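F5/8 type C domain protein (Clostridium perfringens, PDB 7JRM) probably recognises mucin-type glycans through a carbohydrate-binding module of the O-glycopeptidase ZmpB, part of which this fragment represents. Local coordinates at residues Lys159-Val164 against Ala207-Asn212; Ser108-Arg113 against Asp153-Asp158; Lys126-His131 against Ala216-Ala221; Phe166-Asp171 against Ile200-Asp205. One frame throughout, in Å; residues are numbered along the deposited sequence.

Interaction 1: Lys159-Val164 against Ala207-Asn212; sequences KKVSSV and ADNGNN. With CA (calcium ion), chain B.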
loop_
_atom_site.group_PDB
_atom_site.type_symbol
_atom_site.label_atom_id
_atom_site.label_comp_id
_atom_site.label_asym_id
_atom_site.label_seq_id
_atom_site.Cartn_x
_atom_site.Cartn_y
_atom_site.Cartn_z
ATOM N N LYS A 159 49.149 -12.735 -14.919
ATOM C CA LYS A 159 49.893 -12.233 -16.067
ATOM C C LYS A 159 50.758 -11.019 -15.747
ATOM O O LYS A 159 51.482 -10.547 -16.632
ATOM C CB LYS A 159 48.927 -11.894 -17.205
ATOM C CG LYS A 159 48.242 -13.111 -17.808
ATOM C CD LYS A 159 49.241 -14.209 -18.133
ATOM C CE LYS A 159 48.566 -15.387 -18.817
ATOM N NZ LYS A 159 49.557 -16.328 -19.406
ATOM N N LYS A 160 50.683 -10.494 -14.521
ATOM C CA LYS A 160 51.561 -9.431 -14.032
ATOM C C LYS A 160 51.372 -8.096 -14.748
ATOM O O LYS A 160 51.151 -7.068 -14.099
ATOM C CB LYS A 160 53.029 -9.858 -14.136
ATOM C CG LYS A 160 53.414 -11.026 -13.243
ATOM C CD LYS A 160 54.880 -11.387 -13.424
ATOM C CE LYS A 160 55.281 -12.559 -12.543
ATOM N NZ LYS A 160 54.400 -13.741 -12.748
ATOM N N VAL A 161 51.464 -8.092 -16.083
ATOM C CA VAL A 161 51.618 -6.848 -16.831
ATOM C C VAL A 161 50.297 -6.243 -17.291
ATOM O O VAL A 161 50.313 -5.223 -17.996
ATOM C CB VAL A 161 52.523 -7.063 -18.061
ATOM C CG1 VAL A 161 53.898 -7.546 -17.629
ATOM C CG2 VAL A 161 51.880 -8.050 -19.025
ATOM N N SER A 162 49.161 -6.828 -16.922
ATOM C CA SER A 162 47.876 -6.319 -17.391
ATOM C C SER A 162 47.643 -4.893 -16.900
ATOM O O SER A 162 47.820 -4.596 -15.714
ATOM C CB SER A 162 46.746 -7.234 -16.920
ATOM O OG SER A 162 46.708 -8.429 -17.681
ATOM N N SER A 163 47.247 -4.012 -17.822
ATOM C CA SER A 163 47.008 -2.605 -17.511
ATOM C C SER A 163 46.227 -1.921 -18.626
ATOM O O SER A 163 46.627 -1.983 -19.793
ATOM C CB SER A 163 48.333 -1.873 -17.280
ATOM O OG SER A 163 49.173 -1.975 -18.416
ATOM N N VAL A 164 45.118 -1.265 -18.285
ATOM C CA VAL A 164 44.271 -0.580 -19.253
ATOM C C VAL A 164 43.804 0.745 -18.662
ATOM O O VAL A 164 44.058 1.060 -17.497
ATOM C CB VAL A 164 43.054 -1.429 -19.679
ATOM C CG1 VAL A 164 43.496 -2.678 -20.419
ATOM C CG2 VAL A 164 42.210 -1.786 -18.470
ATOM N N ALA A 207 47.392 1.647 -21.932
ATOM C CA ALA A 207 48.230 2.071 -20.797
ATOM C C ALA A 207 49.675 1.680 -21.113
ATOM O O ALA A 207 50.164 2.003 -22.205
ATOM C CB ALA A 207 47.662 1.504 -19.503
ATOM N N ASP A 208 50.382 0.998 -20.217
ATOM C CA ASP A 208 51.754 0.580 -20.466
ATOM C C ASP A 208 51.797 -0.875 -20.927
ATOM O O ASP A 208 50.794 -1.592 -20.911
ATOM C CB ASP A 208 52.621 0.776 -19.215
ATOM C CG ASP A 208 52.010 0.158 -17.965
ATOM O OD1 ASP A 208 52.227 0.711 -16.867
ATOM O OD2 ASP A 208 51.324 -0.881 -18.068
ATOM N N ASN A 209 52.992 -1.300 -21.348
ATOM C CA ASN A 209 53.254 -2.675 -21.780
ATOM C C ASN A 209 52.399 -3.076 -22.979
ATOM O O ASN A 209 52.124 -4.261 -23.186
ATOM C CB ASN A 209 53.054 -3.670 -20.632
ATOM C CG ASN A 209 54.251 -3.742 -19.707
ATOM O OD1 ASN A 209 54.181 -3.330 -18.550
ATOM N ND2 ASN A 209 55.360 -4.269 -20.214
ATOM N N GLY A 210 51.983 -2.101 -23.783
ATOM C CA GLY A 210 51.132 -2.411 -24.911
ATOM C C GLY A 210 49.802 -2.983 -24.458
ATOM O O GLY A 210 49.276 -2.652 -23.388
ATOM N N ASN A 211 49.249 -3.871 -25.283
ATOM C CA ASN A 211 47.973 -4.512 -24.997
ATOM C C ASN A 211 48.139 -5.909 -24.407
ATOM O O ASN A 211 47.179 -6.687 -24.399
ATOM C CB ASN A 211 47.116 -4.570 -26.263
ATOM C CG ASN A 211 47.686 -5.501 -27.319
ATOM O OD1 ASN A 211 48.842 -5.917 -27.244
ATOM N ND2 ASN A 211 46.869 -5.835 -28.311
ATOM N N ASN A 212 49.329 -6.237 -23.909
ATOM C CA ASN A 212 49.613 -7.596 -23.461
ATOM C C ASN A 212 48.726 -7.981 -22.284
ATOM O O ASN A 212 48.769 -7.342 -21.227
ATOM C CB ASN A 212 51.087 -7.723 -23.082
ATOM C CG ASN A 212 51.566 -9.161 -23.091
ATOM O OD1 ASN A 212 51.023 -10.001 -23.809
ATOM N ND2 ASN A 212 52.581 -9.455 -22.287
HETATM CA CA CA B . 48.478 -2.688 -21.097
HETATM O O HOH W 1 49.723 -4.734 -20.818
#

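Interaction 2: Ser108-Arg113 against Asp153-Asp158; sequences SGNQIR and DRHVAD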
loop_
_atom_site.group_PDB
_atom_site.type_symbol
_atom_site.label_atom_id
_atom_site.label_comp_id
_atom_site.label_asym_id
_atom_site.label_seq_id
_atom_site.Cartn_x
_atom_site.Cartn_y
_atom_site.Cartn_z
ATOM N N SER A 108 37.980 -14.152 -22.764
ATOM C CA SER A 108 38.485 -15.517 -22.737
ATOM C C SER A 108 37.374 -16.560 -22.748
ATOM O O SER A 108 37.670 -17.761 -22.739
ATOM C CB SER A 108 39.376 -15.722 -21.508
ATOM O OG SER A 108 38.597 -16.009 -20.361
ATOM N N GLY A 109 36.110 -16.141 -22.773
ATOM C CA GLY A 109 34.992 -17.052 -22.715
ATOM C C GLY A 109 34.493 -17.358 -21.319
ATOM O O GLY A 109 33.360 -17.828 -21.169
ATOM N N ASN A 110 35.305 -17.107 -20.295
ATOM C CA ASN A 110 34.878 -17.321 -18.924
ATOM C C ASN A 110 33.888 -16.235 -18.503
ATOM O O ASN A 110 33.612 -15.282 -19.236
ATOM C CB ASN A 110 36.080 -17.328 -17.984
ATOM C CG ASN A 110 36.924 -18.576 -18.129
ATOM O OD1 ASN A 110 36.412 -19.658 -18.419
ATOM N ND2 ASN A 110 38.229 -18.432 -17.930
ATOM N N GLN A 111 33.352 -16.391 -17.296
ATOM C CA GLN A 111 32.431 -15.401 -16.759
ATOM C C GLN A 111 33.145 -14.076 -16.521
ATOM O O GLN A 111 34.354 -14.027 -16.274
ATOM C CB GLN A 111 31.808 -15.895 -15.453
ATOM C CG GLN A 111 30.827 -17.044 -15.613
ATOM C CD GLN A 111 30.394 -17.623 -14.279
ATOM O OE1 GLN A 111 31.203 -18.187 -13.541
ATOM N NE2 GLN A 111 29.111 -17.484 -13.960
ATOM N N ILE A 112 32.381 -12.989 -16.602
ATOM C CA ILE A 112 32.923 -11.666 -16.313
ATOM C C ILE A 112 33.226 -11.578 -14.824
ATOM O O ILE A 112 32.330 -11.722 -13.983
ATOM C CB ILE A 112 31.949 -10.566 -16.754
ATOM C CG1 ILE A 112 31.867 -10.519 -18.280
ATOM C CG2 ILE A 112 32.376 -9.221 -16.191
ATOM C CD1 ILE A 112 30.709 -9.711 -18.803
ATOM N N ARG A 113 34.494 -11.351 -14.490
ATOM C CA ARG A 113 34.941 -11.358 -13.105
ATOM C C ARG A 113 35.884 -10.190 -12.867
ATOM O O ARG A 113 36.865 -10.020 -13.596
ATOM C CB ARG A 113 35.636 -12.681 -12.757
ATOM C CG ARG A 113 34.697 -13.877 -12.729
ATOM C CD ARG A 113 35.457 -15.188 -12.606
ATOM N NE ARG A 113 36.420 -15.378 -13.687
ATOM C CZ ARG A 113 37.680 -15.760 -13.505
ATOM N NH1 ARG A 113 38.134 -15.995 -12.282
ATOM N NH2 ARG A 113 38.486 -15.907 -14.546
ATOM N N ASP A 153 39.863 -8.153 -16.175
ATOM C CA ASP A 153 39.226 -9.446 -15.965
ATOM C C ASP A 153 40.137 -10.360 -15.157
ATOM O O ASP A 153 41.362 -10.338 -15.307
ATOM C CB ASP A 153 38.877 -10.092 -17.307
ATOM C CG ASP A 153 38.066 -11.364 -17.149
ATOM O OD1 ASP A 153 36.880 -11.280 -16.773
ATOM O OD2 ASP A 153 38.616 -12.455 -17.405
ATOM N N ARG A 154 39.529 -11.172 -14.289
ATOM C CA ARG A 154 40.289 -11.999 -13.360
ATOM C C ARG A 154 40.980 -13.178 -14.032
ATOM O O ARG A 154 41.788 -13.848 -13.379
ATOM C CB ARG A 154 39.373 -12.506 -12.243
ATOM C CG ARG A 154 38.899 -11.421 -11.287
ATOM C CD ARG A 154 40.036 -10.485 -10.904
ATOM N NE ARG A 154 41.032 -11.143 -10.062
ATOM C CZ ARG A 154 42.071 -10.523 -9.512
ATOM N NH1 ARG A 154 42.929 -11.197 -8.760
ATOM N NH2 ARG A 154 42.252 -9.225 -9.714
ATOM N N HIS A 155 40.691 -13.451 -15.307
ATOM C CA HIS A 155 41.338 -14.564 -15.993
ATOM C C HIS A 155 42.836 -14.341 -16.170
ATOM O O HIS A 155 43.581 -15.316 -16.323
ATOM C CB HIS A 155 40.675 -14.798 -17.353
ATOM C CG HIS A 155 41.354 -15.836 -18.191
ATOM N ND1 HIS A 155 41.103 -17.184 -18.055
ATOM C CD2 HIS A 155 42.272 -15.722 -19.180
ATOM C CE1 HIS A 155 41.840 -17.857 -18.921
ATOM N NE2 HIS A 155 42.558 -16.992 -19.616
ATOM N N VAL A 156 43.293 -13.091 -16.141
ATOM C CA VAL A 156 44.706 -12.782 -16.328
ATOM C C VAL A 156 45.320 -12.344 -15.005
ATOM O O VAL A 156 46.249 -11.529 -14.978
ATOM C CB VAL A 156 44.899 -11.703 -17.410
ATOM C CG1 VAL A 156 44.510 -12.248 -18.776
ATOM C CG2 VAL A 156 44.086 -10.462 -17.076
ATOM N N ALA A 157 44.813 -12.893 -13.898
ATOM C CA ALA A 157 45.317 -12.537 -12.576
ATOM C C ALA A 157 46.761 -12.966 -12.351
ATOM O O ALA A 157 47.377 -12.512 -11.382
ATOM C CB ALA A 157 44.427 -13.148 -11.493
ATOM N N ASP A 158 47.313 -13.820 -13.213
ATOM C CA ASP A 158 48.685 -14.293 -13.082
ATOM C C ASP A 158 49.611 -13.717 -14.147
ATOM O O ASP A 158 50.757 -14.164 -14.264
ATOM C CB ASP A 158 48.721 -15.823 -13.133
ATOM C CG ASP A 158 47.945 -16.390 -14.312
ATOM O OD1 ASP A 158 47.595 -17.589 -14.272
ATOM O OD2 ASP A 158 47.682 -15.643 -15.278
HETATM O O HOH W 2 39.178 -12.953 -19.895
HETATM O O HOH W 3 37.133 -14.480 -16.632
HETATM O O HOH W 4 40.448 -17.846 -14.964
#

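Interaction 3: Lys126-His131 against Ala216-Ala221; sequences KGIGTH and ADWADA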
loop_
_atom_site.group_PDB
_atom_site.type_symbol
_atom_site.label_atom_id
_atom_site.label_comp_id
_atom_site.label_asym_id
_atom_site.label_seq_id
_atom_site.Cartn_x
_atom_site.Cartn_y
_atom_site.Cartn_z
ATOM N N LYS A 126 26.052 -10.134 -16.573
ATOM C CA LYS A 126 25.864 -9.234 -17.699
ATOM C C LYS A 126 27.063 -8.307 -17.840
ATOM O O LYS A 126 27.711 -7.947 -16.853
ATOM C CB LYS A 126 24.586 -8.407 -17.534
ATOM C CG LYS A 126 23.388 -9.207 -17.052
ATOM C CD LYS A 126 22.847 -10.107 -18.150
ATOM C CE LYS A 126 22.184 -9.294 -19.249
ATOM N NZ LYS A 126 21.945 -10.106 -20.476
ATOM N N GLY A 127 27.345 -7.921 -19.073
ATOM C CA GLY A 127 28.423 -7.001 -19.354
ATOM C C GLY A 127 29.017 -7.272 -20.722
ATOM O O GLY A 127 28.491 -8.058 -21.506
ATOM N N ILE A 128 30.133 -6.598 -20.988
ATOM C CA ILE A 128 30.842 -6.698 -22.259
ATOM C C ILE A 128 32.301 -7.012 -21.963
ATOM O O ILE A 128 32.978 -6.239 -21.276
ATOM C CB ILE A 128 30.725 -5.407 -23.087
ATOM C CG1 ILE A 128 29.258 -5.083 -23.371
ATOM C CG2 ILE A 128 31.510 -5.532 -24.382
ATOM C CD1 ILE A 128 28.577 -6.089 -24.272
ATOM N N GLY A 129 32.785 -8.141 -22.481
ATOM C CA GLY A 129 34.171 -8.519 -22.344
ATOM C C GLY A 129 34.935 -8.194 -23.611
ATOM O O GLY A 129 34.602 -8.685 -24.691
ATOM N N THR A 130 35.961 -7.357 -23.475
ATOM C CA THR A 130 36.722 -6.889 -24.625
ATOM C C THR A 130 38.209 -6.935 -24.282
ATOM O O THR A 130 38.619 -7.519 -23.275
ATOM C CB THR A 130 36.261 -5.486 -25.047
ATOM O OG1 THR A 130 36.837 -5.153 -26.317
ATOM C CG2 THR A 130 36.667 -4.444 -24.010
ATOM N N HIS A 131 39.017 -6.307 -25.135
ATOM C CA HIS A 131 40.468 -6.378 -25.032
ATOM C C HIS A 131 41.054 -5.141 -25.695
ATOM O O HIS A 131 40.681 -4.811 -26.824
ATOM C CB HIS A 131 40.988 -7.656 -25.704
ATOM C CG HIS A 131 42.403 -8.001 -25.356
ATOM N ND1 HIS A 131 43.465 -7.175 -25.652
ATOM C CD2 HIS A 131 42.931 -9.096 -24.759
ATOM C CE1 HIS A 131 44.586 -7.742 -25.241
ATOM N NE2 HIS A 131 44.289 -8.906 -24.695
ATOM N N ALA A 216 39.723 -6.734 -20.478
ATOM C CA ALA A 216 38.957 -5.684 -19.821
ATOM C C ALA A 216 37.469 -5.972 -19.935
ATOM O O ALA A 216 37.002 -6.482 -20.957
ATOM C CB ALA A 216 39.269 -4.311 -20.424
ATOM N N ASP A 217 36.726 -5.635 -18.882
ATOM C CA ASP A 217 35.290 -5.862 -18.826
ATOM C C ASP A 217 34.549 -4.553 -18.602
ATOM O O ASP A 217 34.943 -3.740 -17.759
ATOM C CB ASP A 217 34.913 -6.834 -17.702
ATOM C CG ASP A 217 35.555 -8.189 -17.859
ATOM O OD1 ASP A 217 35.764 -8.626 -19.010
ATOM O OD2 ASP A 217 35.838 -8.822 -16.823
ATOM N N TRP A 218 33.472 -4.361 -19.362
ATOM C CA TRP A 218 32.449 -3.371 -19.035
ATOM C C TRP A 218 31.349 -4.122 -18.290
ATOM O O TRP A 218 30.345 -4.548 -18.861
ATOM C CB TRP A 218 31.926 -2.679 -20.292
ATOM C CG TRP A 218 32.987 -1.987 -21.093
ATOM C CD1 TRP A 218 33.733 -2.522 -22.102
ATOM C CD2 TRP A 218 33.414 -0.625 -20.958
ATOM N NE1 TRP A 218 34.600 -1.580 -22.601
ATOM C CE2 TRP A 218 34.425 -0.407 -21.915
ATOM C CE3 TRP A 218 33.041 0.429 -20.118
ATOM C CZ2 TRP A 218 35.069 0.821 -22.054
ATOM C CZ3 TRP A 218 33.681 1.648 -20.260
ATOM C CH2 TRP A 218 34.682 1.834 -21.221
ATOM N N ALA A 219 31.562 -4.299 -16.989
ATOM C CA ALA A 219 30.699 -5.154 -16.183
ATOM C C ALA A 219 29.407 -4.433 -15.819
ATOM O O ALA A 219 29.434 -3.292 -15.345
ATOM C CB ALA A 219 31.428 -5.602 -14.918
ATOM N N ASP A 220 28.277 -5.109 -16.041
ATOM C CA ASP A 220 26.949 -4.573 -15.739
ATOM C C ASP A 220 26.686 -3.263 -16.476
ATOM O O ASP A 220 25.906 -2.427 -16.014
ATOM C CB ASP A 220 26.754 -4.388 -14.230
ATOM C CG ASP A 220 25.346 -4.724 -13.777
ATOM O OD1 ASP A 220 24.945 -5.901 -13.899
ATOM O OD2 ASP A 220 24.643 -3.812 -13.293
ATOM N N ALA A 221 27.338 -3.075 -17.624
ATOM C CA ALA A 221 27.159 -1.862 -18.411
ATOM C C ALA A 221 25.721 -1.765 -18.900
ATOM O O ALA A 221 25.223 -2.672 -19.574
ATOM C CB ALA A 221 28.130 -1.851 -19.589
HETATM O O HOH W 5 25.711 -8.667 -13.739
#

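Interaction 4: Phe166-Asp171 against Ile200-Asp205; sequences FKVYVD and IKLVVD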
loop_
_atom_site.group_PDB
_atom_site.type_symbol
_atom_site.label_atom_id
_atom_site.label_comp_id
_atom_site.label_asym_id
_atom_site.label_seq_id
_atom_site.Cartn_x
_atom_site.Cartn_y
_atom_site.Cartn_z
ATOM N N PHE A 166 40.006 2.951 -19.012
ATOM C CA PHE A 166 38.671 3.015 -19.585
ATOM C C PHE A 166 38.282 4.464 -19.836
ATOM O O PHE A 166 38.506 5.335 -18.993
ATOM C CB PHE A 166 37.651 2.353 -18.660
ATOM C CG PHE A 166 37.890 0.887 -18.446
ATOM C CD1 PHE A 166 38.778 0.453 -17.478
ATOM C CD2 PHE A 166 37.227 -0.057 -19.212
ATOM C CE1 PHE A 166 39.001 -0.893 -17.276
ATOM C CE2 PHE A 166 37.445 -1.405 -19.013
ATOM C CZ PHE A 166 38.335 -1.823 -18.044
ATOM N N LYS A 167 37.705 4.714 -21.009
ATOM C CA LYS A 167 37.243 6.039 -21.390
ATOM C C LYS A 167 35.862 5.924 -22.014
ATOM O O LYS A 167 35.554 4.949 -22.703
ATOM C CB LYS A 167 38.209 6.713 -22.375
ATOM C CG LYS A 167 39.641 6.810 -21.876
ATOM C CD LYS A 167 40.546 7.465 -22.905
ATOM C CE LYS A 167 41.990 7.025 -22.726
ATOM N NZ LYS A 167 42.867 7.532 -23.817
ATOM N N VAL A 168 35.029 6.931 -21.764
ATOM C CA VAL A 168 33.663 6.973 -22.275
ATOM C C VAL A 168 33.486 8.272 -23.048
ATOM O O VAL A 168 33.640 9.363 -22.486
ATOM C CB VAL A 168 32.624 6.861 -21.149
ATOM C CG1 VAL A 168 31.229 7.144 -21.687
ATOM C CG2 VAL A 168 32.684 5.483 -20.510
ATOM N N TYR A 169 33.168 8.153 -24.333
ATOM C CA TYR A 169 32.923 9.295 -25.199
ATOM C C TYR A 169 31.435 9.391 -25.503
ATOM O O TYR A 169 30.781 8.378 -25.773
ATOM C CB TYR A 169 33.719 9.180 -26.501
ATOM C CG TYR A 169 35.218 9.271 -26.315
ATOM C CD1 TYR A 169 35.895 10.461 -26.546
ATOM C CD2 TYR A 169 35.956 8.166 -25.908
ATOM C CE1 TYR A 169 37.264 10.549 -26.378
ATOM C CE2 TYR A 169 37.326 8.245 -25.736
ATOM C CZ TYR A 169 37.975 9.438 -25.973
ATOM O OH TYR A 169 39.338 9.521 -25.804
ATOM N N VAL A 170 30.903 10.607 -25.448
ATOM C CA VAL A 170 29.501 10.876 -25.746
ATOM C C VAL A 170 29.468 11.816 -26.942
ATOM O O VAL A 170 29.861 12.986 -26.830
ATOM C CB VAL A 170 28.759 11.479 -24.546
ATOM C CG1 VAL A 170 27.339 11.854 -24.936
ATOM C CG2 VAL A 170 28.751 10.498 -23.383
ATOM N N ASP A 171 29.001 11.307 -28.083
ATOM C CA ASP A 171 28.993 12.057 -29.340
ATOM C C ASP A 171 30.390 12.572 -29.680
ATOM O O ASP A 171 30.571 13.707 -30.123
ATOM C CB ASP A 171 27.980 13.204 -29.295
ATOM C CG ASP A 171 26.545 12.716 -29.348
ATOM O OD1 ASP A 171 26.302 11.651 -29.951
ATOM O OD2 ASP A 171 25.659 13.400 -28.794
ATOM N N ILE A 200 27.402 6.635 -27.947
ATOM C CA ILE A 200 28.345 6.505 -26.847
ATOM C C ILE A 200 29.440 5.541 -27.283
ATOM O O ILE A 200 29.159 4.502 -27.891
ATOM C CB ILE A 200 27.663 6.034 -25.543
ATOM C CG1 ILE A 200 28.665 6.032 -24.385
ATOM C CG2 ILE A 200 27.013 4.664 -25.717
ATOM C CD1 ILE A 200 28.092 5.530 -23.079
ATOM N N LYS A 201 30.689 5.903 -27.005
ATOM C CA LYS A 201 31.846 5.129 -27.436
ATOM C C LYS A 201 32.620 4.677 -26.208
ATOM O O LYS A 201 33.115 5.509 -25.441
ATOM C CB LYS A 201 32.738 5.949 -28.369
ATOM C CG LYS A 201 33.903 5.173 -28.962
ATOM C CD LYS A 201 34.509 5.913 -30.145
ATOM C CE LYS A 201 34.884 7.339 -29.770
ATOM N NZ LYS A 201 35.586 8.044 -30.877
ATOM N N LEU A 202 32.721 3.363 -26.027
ATOM C CA LEU A 202 33.428 2.769 -24.900
ATOM C C LEU A 202 34.836 2.396 -25.348
ATOM O O LEU A 202 35.006 1.551 -26.234
ATOM C CB LEU A 202 32.677 1.547 -24.378
ATOM C CG LEU A 202 31.191 1.757 -24.078
ATOM C CD1 LEU A 202 30.577 0.485 -23.518
ATOM C CD2 LEU A 202 30.993 2.921 -23.119
ATOM N N VAL A 203 35.840 3.019 -24.735
ATOM C CA VAL A 203 37.227 2.907 -25.172
ATOM C C VAL A 203 38.052 2.277 -24.059
ATOM O O VAL A 203 37.979 2.708 -22.902
ATOM C CB VAL A 203 37.803 4.277 -25.571
ATOM C CG1 VAL A 203 39.297 4.169 -25.845
ATOM C CG2 VAL A 203 37.072 4.822 -26.789
ATOM N N VAL A 204 38.837 1.264 -24.414
ATOM C CA VAL A 204 39.779 0.618 -23.507
ATOM C C VAL A 204 41.168 0.844 -24.091
ATOM O O VAL A 204 41.552 0.193 -25.070
ATOM C CB VAL A 204 39.486 -0.877 -23.331
ATOM C CG1 VAL A 204 40.490 -1.503 -22.375
ATOM C CG2 VAL A 204 38.063 -1.087 -22.837
ATOM N N ASP A 205 41.925 1.764 -23.502
ATOM C CA ASP A 205 43.267 2.055 -23.982
ATOM C C ASP A 205 44.278 1.085 -23.374
ATOM O O ASP A 205 43.981 0.329 -22.446
ATOM C CB ASP A 205 43.651 3.502 -23.675
ATOM C CG ASP A 205 44.481 4.127 -24.779
ATOM O OD1 ASP A 205 45.205 3.380 -25.472
ATOM O OD2 ASP A 205 44.409 5.361 -24.957
#

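Interaction 1: Lys159-Val164 against Ala207-Asn212
S163 and D208 meet in a metal-bridged loop-to-strand contact at one edge of the carbohydrate-binding module, where the approach to and start of strand 163-170 face the loop that follows strand 199-205. A calcium ion sits between them. From the strand side S163 binds it twice, through its carbonyl O at 2.4 Å and, more loosely, through OG at 2.9 Å; the side-chain torsion (chi1 58°) sets OG between the backbone N and the carbonyl carbon, which lets O and OG chelate the same ion. The loop side answers with backbone oxygens, D208 O and G210 O, the latter 2.4 Å from the calcium. V206 and D214 complete the protein ligands. Between the segments 330 Å² is buried, with the ion and its water bridging them. Such calcium sites at the rim of a beta-sandwich are familiar among carbohydrate-binding modules; here the ion ties the start of strand 163-170 to the loop between strands 199-205 and 215-224. Water 1 fills a further coordination position at 2.4 Å and lies within hydrogen-bonding distance of V161 O and N212 O, more acceptors being in reach than it has protons. S163 OG also lies 2.4 Å from D208 OD2, in hydrogen-bonding position, though a separation this short makes the detail doubtful; D208 OD1 pairs with R182. Next to the polar site, V161 CG2 lies 3.6 Å from N212 ND2, the two side chains crossing obliquely, and V161 CB approaches N209 CG. A207 CB rests 3.6 Å from S163 O. A type II' turn from N209 to N212, with G210 at positive phi, curls the loop round the ion.

Interaction 2: Ser108-Arg113 against Asp153-Asp158
R113, H155 and D153 bury the most surface here, and R113, with 104 Å², is the centre of the contact. Its chain bends at chi3, and the guanidinium has R154 CB over one face, 3.7 Å from R113 NH1. The two arginine side chains cross at about a right angle, with their guanidinium planes 84° apart. R113 NH2 is held by two waters: water 3, which donates to Q111 O and D153 OD2, and water 4, which lies near H155 ND1. D153 OD2 itself stays 4.5 Å from R113 NH2 and well out of the guanidinium plane, so that pair is an attraction of charges without a directed N-H. The backbone adds R154 N to R113 O at 3.0 Å, and a weak bond from R113 N to D153 OD1. D153 OD2 also accepts from H155 N at 3.1 Å, met from above the carboxylate plane, which makes an Asx turn at the start of the 3-10 segment. With CG anti to the backbone N (chi1 174°), the H155 ring lies against S108: S108 CB stands 3.8 Å from the ring centroid, 13° off its normal, as a CH-pi contact, and S108 OG lies over the same ring, offset toward its rim. Outside the pair, I112 continues into strand 112-115 and bonds F124 of strand 121-124, while the D153 backbone pairs with H215, so the contact joins the approach to the 112-115/121-124 pair to the loop after strand 145-152, beside strand 215-224.

Interaction 3: Lys126-His131 against Ala216-Ala221
I128 O takes the shortest bond of this contact, from W218 N at 2.7 Å, with the donor in the carbonyl plane and an N-H...O angle of 162°; D217 CA adds a CA-H...O contact to the same oxygen at 3.4 Å. The bond belongs to an antiparallel pairing of strands 127-131 and 215-224 within the beta-sandwich of the NPCBM domain; the axes of 127-131 and 216-219 run 169° apart in direction and approach to 4.5 Å. I128 with W218 and T130 with A216 are hydrogen-bonded pairs; G127 with A219 and G129 with D217 are non-hydrogen-bonded ones. I128 N returns a bond to W218 O, T130 N bonds A216 O, and A216 N bonds T130 O. Beyond the register, D220 N reaches K126 O at 3.0 Å, as the chain turns its corner through a type II turn from W218 to A221.

Glycine suits G127: at its backbone angles a CB would jam against the preceding carbonyl O, and would also clash with W218 O. On the face bearing I128, T130, A216 and W218, I128 CB lies 4.1 Å from W218 CB. The indole points the same way as T130 and runs beside it, meeting F166 edge-to-face and packing on L202 and V204 of the facing sheet, so it lies in the sandwich core. T130 OG1 bonds S134, and K126 NZ forms salt bridges with D88 and D104. At the ring edge, near its plane, T130 CG2 stands 3.8 Å from W218 NE1.

Interaction 4: Phe166-Asp171 against Ile200-Asp205
Four backbone bonds form the first shell between F166-D171 and I200-D205: K167 and V203 exchange both of theirs, as do Y169 and K201, with Y169 N to K201 O at 2.9 Å and nearly straight (175°). V168 with L202 lies between them and F166 with V204 and V170 with I200 flank them, all non-hydrogen-bonded. One face of the ribbon is apolar: F166 CD2 touches V204 CG2 at 3.9 Å with the side chains pointing the same way, V168 CG2 meets L202 CD2, and V168 CG1 meets I200 CD1 at 3.8 Å. The other face mixes charge with carbon. Here Y169 CE2 comes 3.6 Å from V203 CG2, and the K201 chain, bent at chi3 (54°), carries CE 3.9 Å from Y169 CB, while NZ lies over the tyrosine ring at a distance that allows a weak cation-pi attraction at most. K167, extended beyond CG, reaches D205 on this face; K167 NZ forms a salt bridge with D205 OD2 at 2.9 Å, meeting the anti lone pair of that oxygen.

Farther out, F146, V150, A216 and W218 of the opposing sheet cover the apolar face, with F166 and W218 meeting edge-to-face. Strand 173-182 flanks strand 163-170 on its other edge, and I200 pairs with Y138 of strand 134-139. Antiparallel strands at 164° with one face inward and one outward are characteristic of the beta-sandwich seen in carbohydrate-binding modules of this kind.

Overall arrangement
From the N terminus, residues 108-113 come first and wait for 153-158, closing the loop of interaction 2. Meanwhile 126-131 has opened interaction 3, which closes only at 216-221, so interactions 2 and 3 cross. Interaction 1 opens at 159-164, after interaction 2 has closed, and ends at 207-212; interaction 4, from 166-171 to 200-205, nests inside it, and both nest inside interaction 3. Interactions 3 and 4 belong to the two facing sheets, joined where W218 meets L202 and V204. V164 links interaction 1 to V204 and D205, S162 packs on V156 of interaction 2, and I112 lies against G127 and D217 of interaction 3.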